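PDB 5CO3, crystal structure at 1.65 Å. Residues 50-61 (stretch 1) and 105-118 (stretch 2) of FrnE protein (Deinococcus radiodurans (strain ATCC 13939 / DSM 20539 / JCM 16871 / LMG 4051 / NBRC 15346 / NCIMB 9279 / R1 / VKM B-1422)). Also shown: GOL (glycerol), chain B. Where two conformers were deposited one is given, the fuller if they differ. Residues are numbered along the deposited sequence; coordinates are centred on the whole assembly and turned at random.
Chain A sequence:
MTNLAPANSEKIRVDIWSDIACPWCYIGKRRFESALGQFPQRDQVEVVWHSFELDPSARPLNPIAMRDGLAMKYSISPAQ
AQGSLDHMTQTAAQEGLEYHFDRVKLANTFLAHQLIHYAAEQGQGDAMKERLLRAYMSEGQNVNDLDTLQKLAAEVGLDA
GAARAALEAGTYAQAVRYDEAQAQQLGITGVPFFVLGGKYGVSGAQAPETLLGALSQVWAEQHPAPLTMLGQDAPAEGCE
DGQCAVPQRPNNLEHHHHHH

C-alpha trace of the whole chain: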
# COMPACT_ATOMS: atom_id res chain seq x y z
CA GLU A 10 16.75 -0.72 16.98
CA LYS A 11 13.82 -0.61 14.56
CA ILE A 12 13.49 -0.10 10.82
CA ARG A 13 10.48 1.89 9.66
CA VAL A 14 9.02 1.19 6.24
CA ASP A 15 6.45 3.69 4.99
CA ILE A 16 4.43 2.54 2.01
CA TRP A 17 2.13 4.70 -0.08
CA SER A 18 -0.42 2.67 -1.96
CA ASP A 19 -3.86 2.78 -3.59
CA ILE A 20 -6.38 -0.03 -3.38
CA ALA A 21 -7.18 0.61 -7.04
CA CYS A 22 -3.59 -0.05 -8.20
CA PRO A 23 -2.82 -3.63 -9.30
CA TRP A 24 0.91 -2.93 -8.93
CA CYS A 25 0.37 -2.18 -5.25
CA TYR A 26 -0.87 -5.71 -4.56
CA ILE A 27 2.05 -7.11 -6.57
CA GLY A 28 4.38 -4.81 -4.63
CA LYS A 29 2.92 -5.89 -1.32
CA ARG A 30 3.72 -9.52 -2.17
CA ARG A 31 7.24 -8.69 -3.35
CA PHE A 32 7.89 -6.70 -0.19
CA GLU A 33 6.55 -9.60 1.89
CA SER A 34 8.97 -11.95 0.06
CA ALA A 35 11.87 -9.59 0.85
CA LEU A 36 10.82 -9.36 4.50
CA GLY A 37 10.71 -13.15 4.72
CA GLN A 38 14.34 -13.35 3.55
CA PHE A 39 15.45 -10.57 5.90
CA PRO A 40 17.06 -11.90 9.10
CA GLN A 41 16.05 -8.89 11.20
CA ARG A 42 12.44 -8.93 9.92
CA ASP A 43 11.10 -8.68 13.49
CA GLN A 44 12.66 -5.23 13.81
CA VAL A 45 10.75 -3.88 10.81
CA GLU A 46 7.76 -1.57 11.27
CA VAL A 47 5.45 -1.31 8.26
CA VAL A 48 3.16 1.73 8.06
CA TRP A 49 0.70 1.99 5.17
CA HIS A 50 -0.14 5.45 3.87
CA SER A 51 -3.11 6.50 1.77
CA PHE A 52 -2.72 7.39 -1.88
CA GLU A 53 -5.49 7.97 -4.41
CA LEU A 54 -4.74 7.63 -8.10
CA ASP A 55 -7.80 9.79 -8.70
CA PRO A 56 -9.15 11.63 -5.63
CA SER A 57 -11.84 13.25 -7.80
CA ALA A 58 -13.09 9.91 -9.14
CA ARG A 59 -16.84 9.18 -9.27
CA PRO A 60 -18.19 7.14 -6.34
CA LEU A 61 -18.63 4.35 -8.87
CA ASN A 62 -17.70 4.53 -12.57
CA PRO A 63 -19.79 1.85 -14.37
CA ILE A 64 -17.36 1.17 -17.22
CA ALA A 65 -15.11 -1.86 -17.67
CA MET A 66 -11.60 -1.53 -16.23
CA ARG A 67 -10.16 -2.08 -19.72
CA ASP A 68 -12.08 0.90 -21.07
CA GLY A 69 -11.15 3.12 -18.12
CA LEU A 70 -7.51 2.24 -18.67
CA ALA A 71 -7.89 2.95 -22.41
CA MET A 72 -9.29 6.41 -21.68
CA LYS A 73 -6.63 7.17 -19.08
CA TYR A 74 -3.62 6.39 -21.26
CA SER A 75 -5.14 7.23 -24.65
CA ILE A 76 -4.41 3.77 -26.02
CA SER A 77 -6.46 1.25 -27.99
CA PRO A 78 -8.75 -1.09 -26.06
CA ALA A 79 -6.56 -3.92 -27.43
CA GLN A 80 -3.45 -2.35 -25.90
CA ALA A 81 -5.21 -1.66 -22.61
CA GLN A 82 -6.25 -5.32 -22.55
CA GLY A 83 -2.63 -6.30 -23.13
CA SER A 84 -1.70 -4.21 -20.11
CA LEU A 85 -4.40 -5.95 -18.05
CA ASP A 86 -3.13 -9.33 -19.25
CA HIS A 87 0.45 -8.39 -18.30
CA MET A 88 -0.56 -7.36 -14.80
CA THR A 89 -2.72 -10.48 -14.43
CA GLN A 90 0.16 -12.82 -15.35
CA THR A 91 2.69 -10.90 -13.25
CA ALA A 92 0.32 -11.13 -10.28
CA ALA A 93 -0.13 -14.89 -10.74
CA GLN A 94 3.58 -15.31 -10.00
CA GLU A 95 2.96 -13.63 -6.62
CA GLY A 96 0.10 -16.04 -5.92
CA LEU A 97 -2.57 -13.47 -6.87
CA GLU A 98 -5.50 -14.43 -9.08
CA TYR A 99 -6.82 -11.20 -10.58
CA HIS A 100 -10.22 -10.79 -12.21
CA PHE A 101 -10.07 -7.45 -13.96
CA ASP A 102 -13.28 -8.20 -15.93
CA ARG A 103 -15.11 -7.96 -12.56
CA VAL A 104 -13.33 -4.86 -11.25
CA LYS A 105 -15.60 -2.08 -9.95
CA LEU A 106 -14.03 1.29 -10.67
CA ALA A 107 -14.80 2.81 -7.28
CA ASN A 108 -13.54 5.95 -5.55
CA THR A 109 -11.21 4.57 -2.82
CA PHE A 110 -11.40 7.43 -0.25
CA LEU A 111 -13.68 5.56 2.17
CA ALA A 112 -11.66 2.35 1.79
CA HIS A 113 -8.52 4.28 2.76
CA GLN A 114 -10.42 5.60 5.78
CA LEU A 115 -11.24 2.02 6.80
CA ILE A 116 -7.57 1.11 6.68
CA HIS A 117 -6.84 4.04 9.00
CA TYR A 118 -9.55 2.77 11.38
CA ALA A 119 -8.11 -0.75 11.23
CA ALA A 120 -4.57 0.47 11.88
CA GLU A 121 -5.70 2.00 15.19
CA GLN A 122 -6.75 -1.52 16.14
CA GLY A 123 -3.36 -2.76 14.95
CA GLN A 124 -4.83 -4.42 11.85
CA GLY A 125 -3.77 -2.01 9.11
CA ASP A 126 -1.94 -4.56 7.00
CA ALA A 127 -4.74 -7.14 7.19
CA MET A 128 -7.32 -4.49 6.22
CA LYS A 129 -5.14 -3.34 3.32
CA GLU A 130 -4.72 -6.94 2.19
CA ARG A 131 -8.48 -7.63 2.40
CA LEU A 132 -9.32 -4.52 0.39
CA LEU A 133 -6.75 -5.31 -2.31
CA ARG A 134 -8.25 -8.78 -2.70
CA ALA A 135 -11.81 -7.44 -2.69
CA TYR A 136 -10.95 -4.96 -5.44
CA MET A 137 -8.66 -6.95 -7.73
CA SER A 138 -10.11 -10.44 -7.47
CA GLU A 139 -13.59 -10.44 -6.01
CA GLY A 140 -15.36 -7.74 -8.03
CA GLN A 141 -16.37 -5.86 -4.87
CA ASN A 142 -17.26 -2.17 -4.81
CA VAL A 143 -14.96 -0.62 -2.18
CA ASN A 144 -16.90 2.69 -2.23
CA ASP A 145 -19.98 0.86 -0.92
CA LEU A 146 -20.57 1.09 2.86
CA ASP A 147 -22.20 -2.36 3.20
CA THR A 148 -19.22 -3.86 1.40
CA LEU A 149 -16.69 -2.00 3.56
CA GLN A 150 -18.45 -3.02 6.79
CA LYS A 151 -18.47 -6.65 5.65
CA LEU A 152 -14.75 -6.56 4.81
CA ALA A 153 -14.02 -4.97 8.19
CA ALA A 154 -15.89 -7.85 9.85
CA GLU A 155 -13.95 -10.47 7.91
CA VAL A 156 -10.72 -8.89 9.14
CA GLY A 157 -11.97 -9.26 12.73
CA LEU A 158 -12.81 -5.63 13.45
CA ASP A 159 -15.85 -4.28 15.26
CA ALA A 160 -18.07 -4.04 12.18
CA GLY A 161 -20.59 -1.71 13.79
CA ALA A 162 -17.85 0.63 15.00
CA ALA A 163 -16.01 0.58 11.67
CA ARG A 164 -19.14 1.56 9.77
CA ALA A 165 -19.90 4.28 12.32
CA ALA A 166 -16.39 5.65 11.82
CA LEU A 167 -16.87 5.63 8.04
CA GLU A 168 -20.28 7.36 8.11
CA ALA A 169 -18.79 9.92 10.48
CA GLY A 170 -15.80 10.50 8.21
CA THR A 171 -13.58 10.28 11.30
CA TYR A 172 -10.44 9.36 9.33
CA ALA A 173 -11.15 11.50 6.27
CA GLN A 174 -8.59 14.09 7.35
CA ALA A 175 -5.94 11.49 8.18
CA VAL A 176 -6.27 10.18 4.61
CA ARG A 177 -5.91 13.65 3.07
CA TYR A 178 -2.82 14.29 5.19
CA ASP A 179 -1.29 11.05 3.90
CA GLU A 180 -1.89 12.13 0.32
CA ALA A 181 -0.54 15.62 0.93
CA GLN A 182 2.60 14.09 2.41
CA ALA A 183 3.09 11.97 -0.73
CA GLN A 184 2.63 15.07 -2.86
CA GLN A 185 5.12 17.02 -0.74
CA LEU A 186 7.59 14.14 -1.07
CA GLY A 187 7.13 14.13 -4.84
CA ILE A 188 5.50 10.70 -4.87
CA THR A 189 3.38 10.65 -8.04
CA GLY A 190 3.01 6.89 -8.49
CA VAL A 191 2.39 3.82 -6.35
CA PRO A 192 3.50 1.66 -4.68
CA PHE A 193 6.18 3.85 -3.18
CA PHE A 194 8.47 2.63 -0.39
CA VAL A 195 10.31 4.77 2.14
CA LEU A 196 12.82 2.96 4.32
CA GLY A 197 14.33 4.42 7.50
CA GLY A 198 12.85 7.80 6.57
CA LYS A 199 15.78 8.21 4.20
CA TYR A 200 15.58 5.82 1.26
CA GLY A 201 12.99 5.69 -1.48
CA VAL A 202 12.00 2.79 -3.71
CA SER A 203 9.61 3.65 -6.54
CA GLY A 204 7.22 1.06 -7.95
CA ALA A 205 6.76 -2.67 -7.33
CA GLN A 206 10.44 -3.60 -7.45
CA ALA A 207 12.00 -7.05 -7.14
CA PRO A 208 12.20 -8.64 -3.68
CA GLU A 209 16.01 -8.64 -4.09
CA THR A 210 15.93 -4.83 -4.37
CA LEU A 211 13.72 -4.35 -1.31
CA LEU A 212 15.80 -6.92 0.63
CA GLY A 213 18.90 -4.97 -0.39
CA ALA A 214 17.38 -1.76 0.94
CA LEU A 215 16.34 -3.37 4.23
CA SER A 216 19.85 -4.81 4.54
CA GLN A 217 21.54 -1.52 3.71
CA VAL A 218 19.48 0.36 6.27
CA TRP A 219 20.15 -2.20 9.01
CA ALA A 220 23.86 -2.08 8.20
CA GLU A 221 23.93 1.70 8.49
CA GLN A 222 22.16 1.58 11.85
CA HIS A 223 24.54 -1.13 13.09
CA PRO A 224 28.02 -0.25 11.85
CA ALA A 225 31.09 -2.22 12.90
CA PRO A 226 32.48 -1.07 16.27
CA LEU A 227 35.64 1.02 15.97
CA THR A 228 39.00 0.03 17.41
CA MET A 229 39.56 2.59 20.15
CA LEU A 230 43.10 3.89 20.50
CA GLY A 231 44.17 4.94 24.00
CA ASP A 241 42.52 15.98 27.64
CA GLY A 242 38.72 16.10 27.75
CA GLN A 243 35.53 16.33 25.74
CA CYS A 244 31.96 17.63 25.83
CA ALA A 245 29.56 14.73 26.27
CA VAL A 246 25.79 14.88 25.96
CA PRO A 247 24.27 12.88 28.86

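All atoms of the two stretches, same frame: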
# COMPACT_ATOMS: atom_id res chain seq x y z
N HIS A 50 0.33 4.09 4.04
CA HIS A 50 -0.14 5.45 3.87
C HIS A 50 -1.08 5.51 2.68
O HIS A 50 -0.89 4.79 1.69
CB HIS A 50 1.02 6.42 3.66
CG HIS A 50 1.94 6.52 4.84
ND1 HIS A 50 1.80 7.48 5.81
CD2 HIS A 50 3.01 5.77 5.19
CE1 HIS A 50 2.75 7.32 6.72
NE2 HIS A 50 3.50 6.29 6.36
N SER A 51 -2.09 6.36 2.80
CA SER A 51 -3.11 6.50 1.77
C SER A 51 -2.61 7.24 0.55
O SER A 51 -1.90 8.24 0.65
CB SER A 51 -4.34 7.23 2.33
OG SER A 51 -4.77 6.63 3.54
N PHE A 52 -2.99 6.73 -0.61
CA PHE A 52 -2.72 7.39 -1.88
C PHE A 52 -3.91 7.10 -2.77
O PHE A 52 -4.39 5.96 -2.81
CB PHE A 52 -1.43 6.88 -2.51
CG PHE A 52 -0.95 7.69 -3.68
CD1 PHE A 52 -1.49 7.50 -4.94
CD2 PHE A 52 0.05 8.64 -3.53
CE1 PHE A 52 -1.05 8.23 -6.02
CE2 PHE A 52 0.50 9.37 -4.61
CZ PHE A 52 -0.06 9.17 -5.86
N GLU A 53 -4.41 8.13 -3.45
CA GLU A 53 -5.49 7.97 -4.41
C GLU A 53 -5.01 8.33 -5.79
O GLU A 53 -4.59 9.46 -6.03
CB GLU A 53 -6.69 8.84 -4.02
CG GLU A 53 -7.63 8.19 -3.02
CD GLU A 53 -8.76 9.11 -2.59
OE1 GLU A 53 -9.85 9.09 -3.21
OE2 GLU A 53 -8.55 9.86 -1.61
N LEU A 54 -5.06 7.36 -6.71
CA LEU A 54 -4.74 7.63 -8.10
C LEU A 54 -5.60 8.76 -8.64
O LEU A 54 -5.13 9.60 -9.39
CB LEU A 54 -4.95 6.39 -8.96
CG LEU A 54 -4.10 5.17 -8.61
CD1 LEU A 54 -4.46 4.03 -9.53
CD2 LEU A 54 -2.62 5.53 -8.70
N ASP A 55 -6.86 8.78 -8.24
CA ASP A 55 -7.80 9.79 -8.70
C ASP A 55 -8.76 10.18 -7.59
O ASP A 55 -9.85 9.61 -7.47
CB ASP A 55 -8.57 9.27 -9.92
CG ASP A 55 -9.51 10.31 -10.53
OD1 ASP A 55 -9.43 11.51 -10.18
OD2 ASP A 55 -10.32 9.91 -11.39
N PRO A 56 -8.36 11.16 -6.77
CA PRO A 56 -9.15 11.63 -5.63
C PRO A 56 -10.51 12.19 -6.07
O PRO A 56 -11.46 12.16 -5.30
CB PRO A 56 -8.28 12.74 -5.03
CG PRO A 56 -6.92 12.53 -5.60
CD PRO A 56 -7.12 11.93 -6.95
N SER A 57 -10.60 12.67 -7.30
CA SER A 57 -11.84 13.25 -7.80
C SER A 57 -12.70 12.23 -8.54
O SER A 57 -13.66 12.60 -9.20
CB SER A 57 -11.54 14.43 -8.72
OG SER A 57 -10.88 13.98 -9.89
N ALA A 58 -12.34 10.95 -8.44
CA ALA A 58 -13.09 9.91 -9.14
C ALA A 58 -14.54 9.82 -8.64
O ALA A 58 -14.82 10.02 -7.45
CB ALA A 58 -12.41 8.56 -8.98
N ARG A 59 -15.45 9.54 -9.57
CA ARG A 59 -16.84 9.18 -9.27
C ARG A 59 -16.91 8.16 -8.15
O ARG A 59 -16.04 7.30 -8.05
CB ARG A 59 -17.49 8.60 -10.51
CG ARG A 59 -18.68 9.31 -11.03
CD ARG A 59 -19.01 8.71 -12.38
NE ARG A 59 -20.18 7.85 -12.32
CZ ARG A 59 -21.41 8.27 -12.59
NH1 ARG A 59 -21.60 9.53 -12.92
NH2 ARG A 59 -22.43 7.43 -12.53
N PRO A 60 -17.97 8.22 -7.32
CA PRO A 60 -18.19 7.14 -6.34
C PRO A 60 -18.07 5.75 -6.98
O PRO A 60 -17.34 4.88 -6.47
CB PRO A 60 -19.61 7.41 -5.84
CG PRO A 60 -19.73 8.88 -5.93
CD PRO A 60 -19.01 9.26 -7.21
N LEU A 61 -18.75 5.56 -8.10
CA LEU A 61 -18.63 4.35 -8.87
C LEU A 61 -18.77 4.65 -10.36
O LEU A 61 -19.82 5.09 -10.81
CB LEU A 61 -19.67 3.32 -8.45
CG LEU A 61 -19.64 1.99 -9.21
CD1 LEU A 61 -18.34 1.26 -8.92
CD2 LEU A 61 -20.83 1.12 -8.85
N LYS A 105 -14.67 -3.21 -10.08
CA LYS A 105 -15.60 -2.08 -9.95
C LYS A 105 -14.79 -0.82 -9.75
O LYS A 105 -14.06 -0.69 -8.75
CB LYS A 105 -16.55 -2.31 -8.78
CG LYS A 105 -17.29 -3.63 -8.86
CD LYS A 105 -18.21 -3.70 -10.08
CE LYS A 105 -19.09 -4.96 -10.01
NZ LYS A 105 -18.25 -6.22 -9.95
N LEU A 106 -14.88 0.11 -10.70
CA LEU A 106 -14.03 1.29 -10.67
C LEU A 106 -14.56 2.31 -9.67
O LEU A 106 -15.22 3.29 -10.03
CB LEU A 106 -13.91 1.91 -12.06
CG LEU A 106 -13.19 1.06 -13.11
CD1 LEU A 106 -13.26 1.73 -14.48
CD2 LEU A 106 -11.75 0.83 -12.70
N ALA A 107 -14.27 2.05 -8.40
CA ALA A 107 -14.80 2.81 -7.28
C ALA A 107 -13.82 3.86 -6.78
O ALA A 107 -12.59 3.65 -6.82
CB ALA A 107 -15.18 1.86 -6.13
N ASN A 108 -14.35 4.99 -6.31
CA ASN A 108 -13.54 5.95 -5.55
C ASN A 108 -13.08 5.26 -4.27
O ASN A 108 -13.89 4.65 -3.59
CB ASN A 108 -14.38 7.21 -5.23
CG ASN A 108 -13.57 8.28 -4.52
OD1 ASN A 108 -13.18 8.11 -3.36
ND2 ASN A 108 -13.32 9.40 -5.20
N THR A 109 -11.78 5.35 -3.94
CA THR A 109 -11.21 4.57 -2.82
C THR A 109 -11.04 5.35 -1.50
O THR A 109 -10.43 4.83 -0.56
CB THR A 109 -9.83 3.97 -3.20
OG1 THR A 109 -8.93 5.00 -3.60
CG2 THR A 109 -10.00 2.97 -4.34
N PHE A 110 -11.59 6.56 -1.43
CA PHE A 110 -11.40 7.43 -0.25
C PHE A 110 -11.87 6.75 1.04
O PHE A 110 -11.13 6.70 2.04
CB PHE A 110 -12.13 8.76 -0.46
CG PHE A 110 -11.85 9.81 0.59
CD1 PHE A 110 -10.55 10.09 1.00
CD2 PHE A 110 -12.89 10.57 1.13
CE1 PHE A 110 -10.30 11.07 1.95
CE2 PHE A 110 -12.63 11.55 2.08
CZ PHE A 110 -11.34 11.81 2.48
N LEU A 111 -13.08 6.20 1.00
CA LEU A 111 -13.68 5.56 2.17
C LEU A 111 -12.92 4.29 2.56
O LEU A 111 -12.75 4.01 3.74
CB LEU A 111 -15.16 5.22 1.91
CG LEU A 111 -16.16 6.37 1.99
CD1 LEU A 111 -17.51 5.93 1.42
CD2 LEU A 111 -16.29 6.86 3.43
N ALA A 112 -12.47 3.53 1.56
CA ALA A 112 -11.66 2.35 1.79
C ALA A 112 -10.37 2.74 2.51
O ALA A 112 -9.96 2.06 3.44
CB ALA A 112 -11.36 1.67 0.47
N HIS A 113 -9.74 3.83 2.08
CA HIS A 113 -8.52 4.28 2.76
C HIS A 113 -8.82 4.68 4.20
O HIS A 113 -8.00 4.46 5.09
CB HIS A 113 -7.87 5.44 2.00
CG HIS A 113 -7.10 5.00 0.80
ND1 HIS A 113 -5.90 4.32 0.89
CD2 HIS A 113 -7.35 5.13 -0.53
CE1 HIS A 113 -5.46 4.05 -0.32
NE2 HIS A 113 -6.31 4.53 -1.20
N GLN A 114 -10.00 5.26 4.42
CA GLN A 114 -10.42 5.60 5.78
C GLN A 114 -10.54 4.35 6.65
O GLN A 114 -10.15 4.35 7.83
CB GLN A 114 -11.75 6.35 5.77
CG GLN A 114 -11.61 7.82 5.40
CD GLN A 114 -12.96 8.55 5.35
OE1 GLN A 114 -13.69 8.58 6.33
NE2 GLN A 114 -13.28 9.12 4.19
N LEU A 115 -11.08 3.28 6.07
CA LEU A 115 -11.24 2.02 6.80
C LEU A 115 -9.88 1.45 7.20
O LEU A 115 -9.71 0.90 8.29
CB LEU A 115 -12.00 1.00 5.95
CG LEU A 115 -12.20 -0.36 6.61
CD1 LEU A 115 -12.84 -0.21 7.99
CD2 LEU A 115 -13.04 -1.28 5.72
N ILE A 116 -8.90 1.61 6.33
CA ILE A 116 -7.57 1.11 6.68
C ILE A 116 -7.01 1.90 7.87
O ILE A 116 -6.43 1.33 8.79
CB ILE A 116 -6.62 1.19 5.49
CG1 ILE A 116 -7.08 0.22 4.40
CG2 ILE A 116 -5.24 0.72 5.93
CD1 ILE A 116 -6.43 0.44 3.04
N HIS A 117 -7.21 3.22 7.86
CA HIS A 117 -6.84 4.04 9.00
C HIS A 117 -7.53 3.59 10.29
O HIS A 117 -6.88 3.49 11.34
CB HIS A 117 -7.14 5.50 8.72
CG HIS A 117 -6.10 6.18 7.90
ND1 HIS A 117 -5.15 7.03 8.45
CD2 HIS A 117 -5.83 6.13 6.57
CE1 HIS A 117 -4.36 7.47 7.49
NE2 HIS A 117 -4.75 6.94 6.34
N TYR A 118 -8.82 3.29 10.22
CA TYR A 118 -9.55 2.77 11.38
C TYR A 118 -8.92 1.46 11.87
O TYR A 118 -8.65 1.28 13.06
CB TYR A 118 -11.05 2.55 11.07
CG TYR A 118 -11.75 1.83 12.20
CD1 TYR A 118 -12.19 2.53 13.32
CD2 TYR A 118 -11.95 0.46 12.17
CE1 TYR A 118 -12.81 1.88 14.38
CE2 TYR A 118 -12.57 -0.21 13.21
CZ TYR A 118 -13.00 0.51 14.32
OH TYR A 118 -13.62 -0.15 15.37
C1 GOL B . -3.42 2.10 2.63
O1 GOL B . -3.12 2.39 1.28
C2 GOL B . -3.58 3.40 3.43
O2 GOL B . -4.84 4.03 3.27
C3 GOL B . -3.21 3.14 4.89
O3 GOL B . -3.66 4.19 5.71
O HOH W 1 -10.34 7.57 -5.33
O HOH W 2 -14.54 5.95 -9.89

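Stretch 1 leaves a strand at His50 and Ser51 and continues as loop, with a type I beta turn from Asp55 to Ala58 closed by the backbone bond from Ala58 N to Asp55 O (3.0 Å). Stretch 2 runs the other way along it: an extended segment around Leu106 and Ala107 leads through Asn108 and Thr109 into a helix that begins at Phe110 and continues past Tyr118. Leu61 and Ala107 form an antiparallel, non-hydrogen-bonded bridge pair, their CA atoms 4.4 Å apart, and next to it Asn108 N donates to Pro60 O at 3.0 Å. Water 2 extends this backbone pairing by donating to Arg59 O and to Leu106 O, each 2.7 Å from the water oxygen. At the other end the strand passes the helix, and the CA atoms of Ser51 and His113 lie 5.9 Å apart.

Asn108 is the central side chain of the contact and has the largest area covered by the opposite stretch. Its CA-to-CB bond points toward stretch 1, and with chi1 in the t well its amide reaches the turn. There Asn108 ND2 donates to Ala58 O at 2.8 Å and, more weakly, to Pro56 O at 3.3 Å. The other end of the amide serves its own stretch: Asn108 OD1 accepts from Phe110 N at 2.9 Å, satisfying an amide in the first turn of the helix. Asparagine suits this place because one short side chain carries both a donor and an acceptor, linking the turn to the helix start. Ala58 points its small methyl toward this amide, its CB 4.0 Å from Asn108 ND2.

Glu53 is buried. Its CB leaves sideways, but the long side chain brings its end nearer to stretch 2, where Glu53 CG lies 3.5 Å from Thr109 OG1 and Glu53 OE2 lies 3.3 Å from Phe110 CD1. Water 1 ties the carboxylate into the interface: it donates to Glu53 OE1 (2.7 Å from the water oxygen) and Asp55 O (3.0 Å), and accepts from Thr109 N (3.0 Å). The buried carboxylate is satisfied by this water at OE1 and by a partner elsewhere in the structure at OE2, and the length of glutamate lets it reach the water from a sideways start.

Near the start of stretch 1, Ser51 points toward the helix. Ser51 OG shares a hydrogen bond with His117 NE2 at 2.8 Å, in which either could be the donor; a small hydroxyl fits this close approach to the ring edge. His113, one helical turn before His117, also points toward stretch 1, with Phe52 N over one face of its ring. Histidine suits both places: its imidazole offers a ring nitrogen at the edge for a polar partner, and at His113 also a flat face for the backbone to lie over. Glycerol, probably from the crystallisation liquor, adds a bridge: its O2 is hydrogen-bonded to both Ser51 OG and His113 ND1, at 2.6 Å each.

Apolar packing is modest. Leu61 CD1 comes within 4.3 Å of Ala107 CB and 4.0 Å of Lys105 CB. Altogether the stretches bury 596 Å², summed over both sides.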